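Local coordinates for protein transcription termination factor FttA (PDB 3AF6) that probably terminates archaeal transcription by cutting nascent RNA at a two-zinc nuclease centre of the metallo-beta-lactamase/beta-CASP type, at residues 437-442 and 589-594; 441-446 and 517-522; 471-476 and 483-488; 478-483 and 489-494. All coordinates share one frame; numbering follows the deposited sequence.

Overall arrangement
Contacts 1 and 2 share helix 435-447 of the beta-CASP part and are fully buried and apolar. Contact 1 joins the helix to the loop that enters the zinc site, while contact 2 lays it on the parallel sheet; V439 of the first touches I519 of the second. Contacts 3 and 4 are less uniformly buried and share Q483: contact 3 joins the chain flanking helix 478-482, and contact 4 packs that helix on the loop 489-494. Contact 3 is apolar. Contact 4 is mixed, with an apolar end under cover and a glutamine beside a tyrosine at its more open end. M441 and E444 bring the shared helix against P491 and F492 of contact 4, connecting the two pairs.

Contact 1 of 4, residues 437-442 and 589-594. With SO4 (sulfate ion), chain G.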
# COMPACT_ATOMS: atom_id res chain seq x y z
N GLN A 437 -0.93 10.67 -9.38
CA GLN A 437 -2.26 11.15 -9.04
C GLN A 437 -2.25 12.55 -8.41
O GLN A 437 -3.19 13.33 -8.62
CB GLN A 437 -2.96 10.17 -8.11
CG GLN A 437 -3.44 8.90 -8.78
CD GLN A 437 -2.32 7.90 -9.06
OE1 GLN A 437 -2.48 7.01 -9.90
NE2 GLN A 437 -1.19 8.03 -8.34
N GLU A 438 -1.21 12.85 -7.64
CA GLU A 438 -1.12 14.15 -6.99
C GLU A 438 -0.95 15.25 -8.02
O GLU A 438 -1.62 16.28 -7.96
CB GLU A 438 0.06 14.19 -6.03
CG GLU A 438 0.17 15.50 -5.26
CD GLU A 438 -0.92 15.66 -4.21
OE1 GLU A 438 -1.68 14.70 -3.97
OE2 GLU A 438 -1.02 16.75 -3.62
N VAL A 439 -0.03 15.04 -8.96
CA VAL A 439 0.20 16.02 -10.00
C VAL A 439 -1.03 16.07 -10.89
O VAL A 439 -1.38 17.12 -11.45
CB VAL A 439 1.44 15.66 -10.84
CG1 VAL A 439 1.54 16.57 -12.06
CG2 VAL A 439 2.68 15.78 -9.98
N MET A 440 -1.72 14.94 -11.03
CA MET A 440 -2.93 14.92 -11.84
C MET A 440 -3.91 15.91 -11.25
O MET A 440 -4.38 16.80 -11.95
CB MET A 440 -3.55 13.52 -11.88
CG MET A 440 -3.10 12.69 -13.08
SD MET A 440 -3.29 10.94 -12.78
CE MET A 440 -5.04 10.67 -13.21
N MET A 441 -4.20 15.78 -9.96
CA MET A 441 -5.13 16.68 -9.29
C MET A 441 -4.73 18.13 -9.53
O MET A 441 -5.55 18.94 -9.95
CB MET A 441 -5.17 16.40 -7.80
CG MET A 441 -5.77 15.05 -7.46
SD MET A 441 -7.46 14.89 -8.07
CE MET A 441 -7.20 14.22 -9.68
N VAL A 442 -3.47 18.45 -9.29
CA VAL A 442 -3.02 19.80 -9.52
C VAL A 442 -3.43 20.29 -10.91
O VAL A 442 -3.94 21.40 -11.04
CB VAL A 442 -1.50 19.93 -9.36
CG1 VAL A 442 -1.05 21.32 -9.76
CG2 VAL A 442 -1.11 19.67 -7.92
N ASP A 589 10.14 19.85 -6.26
CA ASP A 589 9.91 18.90 -5.17
C ASP A 589 8.72 19.24 -4.28
O ASP A 589 8.47 18.55 -3.29
CB ASP A 589 11.16 18.80 -4.30
CG ASP A 589 11.50 20.10 -3.61
OD1 ASP A 589 10.58 20.90 -3.39
OD2 ASP A 589 12.69 20.30 -3.29
N GLY A 590 8.00 20.30 -4.63
CA GLY A 590 6.86 20.70 -3.83
C GLY A 590 5.63 19.79 -3.86
O GLY A 590 4.64 20.08 -3.21
N PHE A 591 5.69 18.70 -4.63
CA PHE A 591 4.55 17.79 -4.68
C PHE A 591 4.91 16.50 -3.95
O PHE A 591 4.13 15.54 -3.92
CB PHE A 591 4.19 17.45 -6.13
CG PHE A 591 3.96 18.64 -6.98
CD1 PHE A 591 2.85 19.46 -6.75
CD2 PHE A 591 4.85 18.98 -7.99
CE1 PHE A 591 2.64 20.59 -7.53
CE2 PHE A 591 4.65 20.11 -8.77
CZ PHE A 591 3.54 20.92 -8.54
N SER A 592 6.12 16.50 -3.39
CA SER A 592 6.65 15.35 -2.67
C SER A 592 5.66 14.67 -1.74
O SER A 592 4.80 15.32 -1.14
CB SER A 592 7.87 15.76 -1.85
OG SER A 592 8.28 14.68 -1.03
N GLY A 593 5.79 13.36 -1.63
CA GLY A 593 4.93 12.61 -0.74
C GLY A 593 5.68 12.36 0.56
O GLY A 593 5.22 11.61 1.42
N HIS A 594 6.85 12.98 0.69
CA HIS A 594 7.70 12.84 1.88
C HIS A 594 7.69 14.08 2.77
O HIS A 594 7.72 15.21 2.27
CB HIS A 594 9.16 12.63 1.49
CG HIS A 594 9.49 11.25 1.03
ND1 HIS A 594 9.44 10.16 1.87
CD2 HIS A 594 9.90 10.78 -0.17
CE1 HIS A 594 9.81 9.08 1.21
NE2 HIS A 594 10.09 9.43 -0.03
S SO4 G . 11.26 7.22 -1.97
O1 SO4 G . 11.75 6.35 -3.05
O2 SO4 G . 10.59 6.41 -0.95
O3 SO4 G . 12.39 7.94 -1.38
O4 SO4 G . 10.30 8.19 -2.53
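F591 packs against V439 and V442 in a buried, apolar loop-on-helix contact between helix 435-447 and the loop 589-594, where the predicted beta-CASP region passes into the C-terminal metallo-beta-lactamase part. The helix supplies two residues one turn apart, and the aromatic ring fits where beta-branched valines offer stiff, compact methyl surfaces. With CG set anti to its carbonyl carbon (chi1 -54°), F591 sends its ring toward the helix, where CE1 lies 3.9 Å from V442 CG2 and the two side chains cross at about a right angle. V439 CG2 comes in obliquely, 4.3 Å from F591 CG. A type I turn from D589 to S592 delivers the phenylalanine.

E438 brushes the loop with its aliphatic CG, while its carboxylate takes a hydrogen bond from the backbone N of R374. G593 follows the turn, and its carbonyl accepts a hydrogen bond from ND1 of H344, a zinc ligand. The loop therefore links the packed helix to the metal site. S592 suits the bend because its hydroxyl accepts a hydrogen bond from the backbone N of H594 at 2.8 Å, forming an ST turn. H594 has ND1 bonded to E392, and its other ring nitrogen donates to a bound sulfate: NE2 to O4 is 2.8 Å, with the anion's sulfur in the plane of the ring.

Contact 2 of 4, residues 441-446 and 517-522; sequences MVLEEY and IIIASS
L443 meets I517 and I519 through a single methyl group, CD1, which faces the gap between these two strand residues. It lies 4.5 Å from CG2 of I517 and 4.5 Å from CD1 of I519, so even the closer part of this contact is light packing, small and entirely hydrocarbon. Leucine suits the position because its chain can run outward from the helix before it branches: CD1 stands anti to CA (chi2 174°), which carries it across to the strand. The two isoleucines answer in different ways. I519 is extended along its longer branch and presents its terminal methyl, whereas I517 folds that branch aside and offers CG2 instead. The two lie two residues apart on one face of the strand, and beta-branched side chains are at home in such an extended backbone. I518, between them, turns to the other face and packs on Y533 of helix 529-537.

The looser side follows the helix away from the sheet. E445 and Y446 are partly exposed, E445 forms a salt bridge with R374, and the ring of Y446 rests on I413 and H417 of helix 405-420. Past the end of the strand, S521 and S522 leave the contact, and S521 OG bonds to the carbonyl of G460.

Strand 516-520 lies between strands 425-429 and 456-459 in a parallel sheet, and helix 435-447 connects those two neighbours, passing over the strand between them: a beta-alpha-beta crossover, as in Rossmann-like alpha/beta layers.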
# COMPACT_ATOMS: atom_id res chain seq x y z
N MET A 441 -4.20 15.78 -9.96
CA MET A 441 -5.13 16.68 -9.29
C MET A 441 -4.73 18.13 -9.53
O MET A 441 -5.55 18.94 -9.95
CB MET A 441 -5.17 16.40 -7.80
CG MET A 441 -5.77 15.05 -7.46
SD MET A 441 -7.46 14.89 -8.07
CE MET A 441 -7.20 14.22 -9.68
N VAL A 442 -3.47 18.45 -9.29
CA VAL A 442 -3.02 19.80 -9.52
C VAL A 442 -3.43 20.29 -10.91
O VAL A 442 -3.94 21.40 -11.04
CB VAL A 442 -1.50 19.93 -9.36
CG1 VAL A 442 -1.05 21.32 -9.76
CG2 VAL A 442 -1.11 19.67 -7.92
N LEU A 443 -3.21 19.49 -11.94
CA LEU A 443 -3.58 19.91 -13.30
C LEU A 443 -5.09 19.88 -13.56
O LEU A 443 -5.59 20.62 -14.41
CB LEU A 443 -2.87 19.05 -14.34
CG LEU A 443 -1.35 19.11 -14.39
CD1 LEU A 443 -0.84 18.08 -15.38
CD2 LEU A 443 -0.88 20.49 -14.76
N GLU A 444 -5.80 19.03 -12.83
CA GLU A 444 -7.25 18.89 -13.00
C GLU A 444 -8.02 20.08 -12.40
O GLU A 444 -9.08 20.45 -12.90
CB GLU A 444 -7.71 17.57 -12.39
CG GLU A 444 -9.11 17.13 -12.79
CD GLU A 444 -10.22 17.90 -12.08
OE1 GLU A 444 -10.18 17.99 -10.83
OE2 GLU A 444 -11.13 18.41 -12.77
N GLU A 445 -7.51 20.66 -11.32
CA GLU A 445 -8.18 21.81 -10.73
C GLU A 445 -7.80 23.00 -11.57
O GLU A 445 -8.56 23.95 -11.71
CB GLU A 445 -7.73 22.05 -9.28
CG GLU A 445 -8.33 23.33 -8.67
CD GLU A 445 -8.19 23.39 -7.17
OE1 GLU A 445 -7.04 23.49 -6.68
OE2 GLU A 445 -9.23 23.34 -6.46
N TYR A 446 -6.60 22.94 -12.13
CA TYR A 446 -6.12 24.01 -12.97
C TYR A 446 -6.83 23.95 -14.31
O TYR A 446 -6.91 24.94 -15.03
CB TYR A 446 -4.62 23.87 -13.17
CG TYR A 446 -4.05 24.86 -14.14
CD1 TYR A 446 -4.01 26.22 -13.84
CD2 TYR A 446 -3.57 24.44 -15.38
CE1 TYR A 446 -3.50 27.14 -14.75
CE2 TYR A 446 -3.06 25.35 -16.30
CZ TYR A 446 -3.04 26.70 -15.99
OH TYR A 446 -2.57 27.60 -16.93
N ILE A 517 1.48 17.10 -22.55
CA ILE A 517 2.07 16.78 -21.26
C ILE A 517 2.06 15.26 -21.15
O ILE A 517 1.02 14.62 -21.36
CB ILE A 517 1.24 17.36 -20.09
CG1 ILE A 517 1.12 18.87 -20.24
CG2 ILE A 517 1.92 17.02 -18.77
CD1 ILE A 517 2.45 19.58 -20.25
N ILE A 518 3.22 14.69 -20.84
CA ILE A 518 3.36 13.24 -20.71
C ILE A 518 3.76 12.87 -19.29
O ILE A 518 4.81 13.29 -18.79
CB ILE A 518 4.42 12.69 -21.68
CG1 ILE A 518 4.09 13.11 -23.11
CG2 ILE A 518 4.47 11.16 -21.60
CD1 ILE A 518 5.24 12.92 -24.08
N ILE A 519 2.92 12.08 -18.63
CA ILE A 519 3.22 11.63 -17.28
C ILE A 519 3.32 10.11 -17.40
O ILE A 519 2.37 9.46 -17.85
CB ILE A 519 2.10 12.00 -16.28
CG1 ILE A 519 1.87 13.51 -16.28
CG2 ILE A 519 2.49 11.53 -14.88
CD1 ILE A 519 0.93 14.00 -15.19
N ALA A 520 4.46 9.56 -17.01
CA ALA A 520 4.66 8.12 -17.12
C ALA A 520 5.68 7.53 -16.16
O ALA A 520 6.63 8.19 -15.74
CB ALA A 520 5.07 7.78 -18.55
N SER A 521 5.46 6.27 -15.82
CA SER A 521 6.34 5.53 -14.93
C SER A 521 7.49 4.96 -15.77
O SER A 521 7.33 4.79 -16.98
CB SER A 521 5.54 4.41 -14.27
OG SER A 521 4.77 3.72 -15.23
N SER A 522 8.63 4.66 -15.15
CA SER A 522 8.88 4.85 -13.72
C SER A 522 9.22 6.28 -13.35
O SER A 522 9.68 7.06 -14.19
CB SER A 522 10.01 3.93 -13.26
OG SER A 522 9.53 2.62 -13.02

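Contact 3 of 4, residues 471-476 and 483-488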
# COMPACT_ATOMS: atom_id res chain seq x y z
N ALA A 471 -11.77 3.35 -6.23
CA ALA A 471 -12.46 2.21 -5.62
C ALA A 471 -12.33 2.30 -4.10
O ALA A 471 -13.01 1.57 -3.37
CB ALA A 471 -11.85 0.91 -6.11
N TYR A 472 -11.48 3.21 -3.64
CA TYR A 472 -11.26 3.38 -2.20
C TYR A 472 -11.40 4.82 -1.70
O TYR A 472 -10.46 5.40 -1.16
CB TYR A 472 -9.87 2.86 -1.84
CG TYR A 472 -9.76 1.37 -1.89
CD1 TYR A 472 -10.31 0.57 -0.88
CD2 TYR A 472 -9.08 0.74 -2.94
CE1 TYR A 472 -10.17 -0.80 -0.91
CE2 TYR A 472 -8.94 -0.64 -2.98
CZ TYR A 472 -9.49 -1.40 -1.97
OH TYR A 472 -9.33 -2.76 -2.01
N PRO A 473 -12.60 5.42 -1.86
CA PRO A 473 -12.81 6.80 -1.41
C PRO A 473 -12.48 7.01 0.06
O PRO A 473 -11.92 8.03 0.43
CB PRO A 473 -14.28 7.05 -1.72
CG PRO A 473 -14.89 5.67 -1.62
CD PRO A 473 -13.86 4.82 -2.34
N GLU A 474 -12.83 6.04 0.90
CA GLU A 474 -12.56 6.18 2.33
C GLU A 474 -11.07 6.34 2.67
O GLU A 474 -10.73 6.76 3.77
CB GLU A 474 -13.12 4.98 3.09
CG GLU A 474 -14.63 5.02 3.27
CD GLU A 474 -15.14 3.91 4.20
OE1 GLU A 474 -14.62 3.80 5.33
OE2 GLU A 474 -16.05 3.16 3.79
N TYR A 475 -10.19 6.00 1.73
CA TYR A 475 -8.77 6.13 1.99
C TYR A 475 -8.19 7.46 1.54
O TYR A 475 -7.02 7.76 1.77
CB TYR A 475 -8.00 4.95 1.36
CG TYR A 475 -7.99 3.74 2.26
CD1 TYR A 475 -9.03 2.80 2.22
CD2 TYR A 475 -7.00 3.58 3.24
CE1 TYR A 475 -9.08 1.73 3.13
CE2 TYR A 475 -7.03 2.52 4.15
CZ TYR A 475 -8.08 1.61 4.09
OH TYR A 475 -8.15 0.60 5.02
N LEU A 476 -9.02 8.26 0.89
CA LEU A 476 -8.60 9.58 0.44
C LEU A 476 -9.03 10.59 1.50
O LEU A 476 -9.71 10.24 2.47
CB LEU A 476 -9.23 9.92 -0.91
CG LEU A 476 -8.69 9.15 -2.13
CD1 LEU A 476 -9.58 9.41 -3.35
CD2 LEU A 476 -7.24 9.58 -2.42
N GLN A 483 -16.43 14.19 -2.51
CA GLN A 483 -16.43 14.67 -3.88
C GLN A 483 -16.47 13.49 -4.86
O GLN A 483 -16.56 13.68 -6.07
CB GLN A 483 -15.18 15.50 -4.14
CG GLN A 483 -15.16 16.24 -5.46
CD GLN A 483 -13.91 17.07 -5.63
OE1 GLN A 483 -13.34 17.56 -4.65
NE2 GLN A 483 -13.49 17.26 -6.88
N ILE A 484 -16.39 12.28 -4.32
CA ILE A 484 -16.40 11.08 -5.15
C ILE A 484 -17.79 10.45 -5.18
O ILE A 484 -18.60 10.79 -6.04
CB ILE A 484 -15.39 10.00 -4.66
CG1 ILE A 484 -13.95 10.50 -4.78
CG2 ILE A 484 -15.56 8.72 -5.49
CD1 ILE A 484 -13.47 10.69 -6.19
N PHE A 485 -18.06 9.56 -4.24
CA PHE A 485 -19.34 8.87 -4.22
C PHE A 485 -20.57 9.75 -4.05
O PHE A 485 -21.51 9.65 -4.84
CB PHE A 485 -19.34 7.73 -3.19
CG PHE A 485 -18.99 8.15 -1.79
CD1 PHE A 485 -19.85 8.94 -1.04
CD2 PHE A 485 -17.80 7.71 -1.21
CE1 PHE A 485 -19.54 9.29 0.28
CE2 PHE A 485 -17.48 8.05 0.11
CZ PHE A 485 -18.35 8.84 0.85
N LYS A 486 -20.57 10.63 -3.04
CA LYS A 486 -21.72 11.50 -2.81
C LYS A 486 -22.21 12.19 -4.09
O LYS A 486 -23.42 12.27 -4.32
CB LYS A 486 -21.40 12.52 -1.72
CG LYS A 486 -21.32 11.90 -0.32
CD LYS A 486 -22.59 11.09 -0.00
CE LYS A 486 -22.52 10.44 1.38
NZ LYS A 486 -22.40 11.47 2.44
N GLU A 487 -21.28 12.69 -4.90
CA GLU A 487 -21.65 13.35 -6.15
C GLU A 487 -21.37 12.44 -7.33
O GLU A 487 -20.75 11.38 -7.19
CB GLU A 487 -20.86 14.65 -6.34
CG GLU A 487 -21.40 15.86 -5.57
CD GLU A 487 -21.46 15.64 -4.07
OE1 GLU A 487 -22.35 14.90 -3.61
OE2 GLU A 487 -20.61 16.20 -3.34
N GLY A 488 -21.84 12.85 -8.50
CA GLY A 488 -21.61 12.08 -9.71
C GLY A 488 -20.33 12.60 -10.32
O GLY A 488 -19.99 12.27 -11.46
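P473 and I484 bring the two backbones nearest, their CA atoms 6.7 Å apart, as a short 3-10 turn at 473-475 faces the irregular chain that follows helix 478-482. That turn is closed by backbone bonds from Y475 N to Y472 O and from L476 N to P473 O. Proline suits its first position, where its fixed phi fits the turn and its missing N-H costs nothing.

The pyrrolidine ring does most of the touching. Its CG lies 3.6 Å from CD2 of F485, close to the plane of the phenyl ring, so the proline meets the aromatic at its edge and the two side chains cross at about a right angle. CB of P473 lies alongside as well, 3.8 Å from F485 CE2. F485 reaches this place with CG between its own N and carbonyl carbon (chi1 56°). I484 closes the inner side, its CB 4.3 Å from P473 CB, and a branched aliphatic suits this buried spot. At the outer side, CD of K486 shares the edge of the phenyl ring while its NZ makes a salt bridge with E482.

Y472 and Y475 place their rings on helix 282-301 and bond through their hydroxyls to D286 and D324. With no hydrogen bond across it, the contact between the two segments relies on the fit of hydrocarbon shapes, which constrains direction little; I484 is buried, while P473 and F485 are only partly shielded from water.

Contact 4 of 4, residues 478-483 and 489-494; sequences RRLREQ and YNPFLS
N490 OD1 accepts a hydrogen bond from the backbone N of F492, whose ring in turn meets L480 across the contact. The bond is 3.2 Å long with an N-H...O angle of 149°, and the donor lies in the carbonyl plane on a lone pair. Asparagine suits this Asx turn because its short amide can reach back to a nitrogen two residues on, helping to set the bend that carries P491 and F492.

L480 fills the buried end. Its CD2 lies 4.2 Å from F492 CE1, approaching the ring obliquely, and 4.3 Å from CG of P491, so one methyl is shared by an aromatic and a rigid proline ring.

Toward the outside, Q483 and Y489 run side by side in the same direction. Q483 is extended, with CG anti to its backbone N (chi1 -171°), and its CG lies 3.6 Å from Y489 CD2. The placing of the amide against the phenol ring is doubtful, because the model sets the two too close together. One face of the Y489 ring has P491 N above it, toward the rim, and the hydroxyl takes a weak hydrogen bond from R448.

The loop 489-494 is wedged between helices: P491 and F492 press on M441 of helix 435-447, F492 also touches T466 and T470 of helix 462-471, and helix 478-482 lies on another flank, through L480.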
# COMPACT_ATOMS: atom_id res chain seq x y z
N ARG A 478 -11.09 13.46 3.34
CA ARG A 478 -12.53 13.65 3.47
C ARG A 478 -13.12 14.48 2.34
O ARG A 478 -14.21 14.18 1.85
CB ARG A 478 -12.84 14.31 4.81
CG ARG A 478 -13.00 13.31 5.94
CD ARG A 478 -12.89 13.97 7.29
NE ARG A 478 -11.52 14.37 7.60
CZ ARG A 478 -11.13 14.82 8.79
NH1 ARG A 478 -12.00 14.94 9.79
NH2 ARG A 478 -9.86 15.15 8.98
N ARG A 479 -12.40 15.51 1.91
CA ARG A 479 -12.89 16.35 0.83
C ARG A 479 -13.00 15.56 -0.46
O ARG A 479 -14.09 15.36 -1.00
CB ARG A 479 -11.95 17.55 0.62
CG ARG A 479 -12.48 18.55 -0.39
CD ARG A 479 -11.76 19.89 -0.30
NE ARG A 479 -10.58 19.95 -1.15
CZ ARG A 479 -9.82 21.03 -1.30
NH1 ARG A 479 -10.13 22.15 -0.64
NH2 ARG A 479 -8.76 21.01 -2.11
N LEU A 480 -11.85 15.11 -0.96
CA LEU A 480 -11.81 14.34 -2.18
C LEU A 480 -12.73 13.12 -2.10
O LEU A 480 -13.25 12.67 -3.11
CB LEU A 480 -10.37 13.88 -2.45
CG LEU A 480 -9.88 13.84 -3.89
CD1 LEU A 480 -8.43 13.39 -3.92
CD2 LEU A 480 -10.74 12.90 -4.71
N ARG A 481 -12.95 12.61 -0.89
CA ARG A 481 -13.81 11.44 -0.70
C ARG A 481 -15.26 11.71 -1.04
O ARG A 481 -15.84 11.05 -1.90
CB ARG A 481 -13.75 10.93 0.73
CG ARG A 481 -14.56 9.66 0.90
CD ARG A 481 -14.87 9.39 2.35
NE ARG A 481 -13.73 9.68 3.18
CZ ARG A 481 -13.63 9.33 4.46
NH1 ARG A 481 -12.54 9.65 5.14
NH2 ARG A 481 -14.61 8.65 5.03
N GLU A 482 -15.86 12.67 -0.33
CA GLU A 482 -17.25 13.04 -0.55
C GLU A 482 -17.42 13.47 -2.01
O GLU A 482 -18.42 13.15 -2.66
CB GLU A 482 -17.65 14.17 0.40
CG GLU A 482 -17.39 13.88 1.88
CD GLU A 482 -18.24 12.74 2.42
OE1 GLU A 482 -19.49 12.85 2.40
OE2 GLU A 482 -17.67 11.72 2.89
N GLN A 483 -16.43 14.19 -2.51
CA GLN A 483 -16.43 14.67 -3.88
C GLN A 483 -16.47 13.49 -4.86
O GLN A 483 -16.56 13.68 -6.07
CB GLN A 483 -15.18 15.50 -4.14
CG GLN A 483 -15.16 16.24 -5.46
CD GLN A 483 -13.91 17.07 -5.63
OE1 GLN A 483 -13.34 17.56 -4.65
NE2 GLN A 483 -13.49 17.26 -6.88
N TYR A 489 -19.63 13.42 -9.55
CA TYR A 489 -18.37 14.02 -9.99
C TYR A 489 -17.16 13.18 -9.63
O TYR A 489 -17.20 12.37 -8.71
CB TYR A 489 -18.20 15.42 -9.39
CG TYR A 489 -16.95 16.13 -9.87
CD1 TYR A 489 -16.69 16.28 -11.24
CD2 TYR A 489 -16.03 16.65 -8.96
CE1 TYR A 489 -15.55 16.94 -11.69
CE2 TYR A 489 -14.88 17.31 -9.41
CZ TYR A 489 -14.64 17.45 -10.77
OH TYR A 489 -13.51 18.10 -11.22
N ASN A 490 -16.07 13.40 -10.36
CA ASN A 490 -14.83 12.67 -10.13
C ASN A 490 -13.71 13.31 -10.96
O ASN A 490 -13.71 13.22 -12.19
CB ASN A 490 -15.02 11.21 -10.54
CG ASN A 490 -14.05 10.30 -9.84
OD1 ASN A 490 -12.84 10.52 -9.86
ND2 ASN A 490 -14.59 9.26 -9.19
N PRO A 491 -12.75 13.96 -10.30
CA PRO A 491 -11.63 14.61 -10.99
C PRO A 491 -10.71 13.65 -11.77
O PRO A 491 -9.96 14.08 -12.64
CB PRO A 491 -10.89 15.32 -9.86
CG PRO A 491 -11.13 14.42 -8.70
CD PRO A 491 -12.61 14.10 -8.84
N PHE A 492 -10.78 12.37 -11.44
CA PHE A 492 -9.96 11.37 -12.13
C PHE A 492 -10.58 11.04 -13.48
O PHE A 492 -9.87 10.69 -14.43
CB PHE A 492 -9.84 10.09 -11.29
CG PHE A 492 -9.14 10.29 -9.98
CD1 PHE A 492 -9.78 9.98 -8.78
CD2 PHE A 492 -7.85 10.81 -9.94
CE1 PHE A 492 -9.14 10.19 -7.56
CE2 PHE A 492 -7.20 11.03 -8.73
CZ PHE A 492 -7.85 10.72 -7.53
N LEU A 493 -11.90 11.14 -13.56
CA LEU A 493 -12.63 10.87 -14.79
C LEU A 493 -12.45 11.99 -15.81
O LEU A 493 -12.72 11.80 -17.00
CB LEU A 493 -14.13 10.70 -14.50
CG LEU A 493 -14.63 9.52 -13.66
CD1 LEU A 493 -16.11 9.73 -13.35
CD2 LEU A 493 -14.42 8.22 -14.42
N SER A 494 -12.01 13.15 -15.33
CA SER A 494 -11.81 14.32 -16.19
C SER A 494 -11.40 13.94 -17.61
O SER A 494 -10.40 13.24 -17.82
CB SER A 494 -10.75 15.24 -15.59
OG SER A 494 -10.46 16.31 -16.47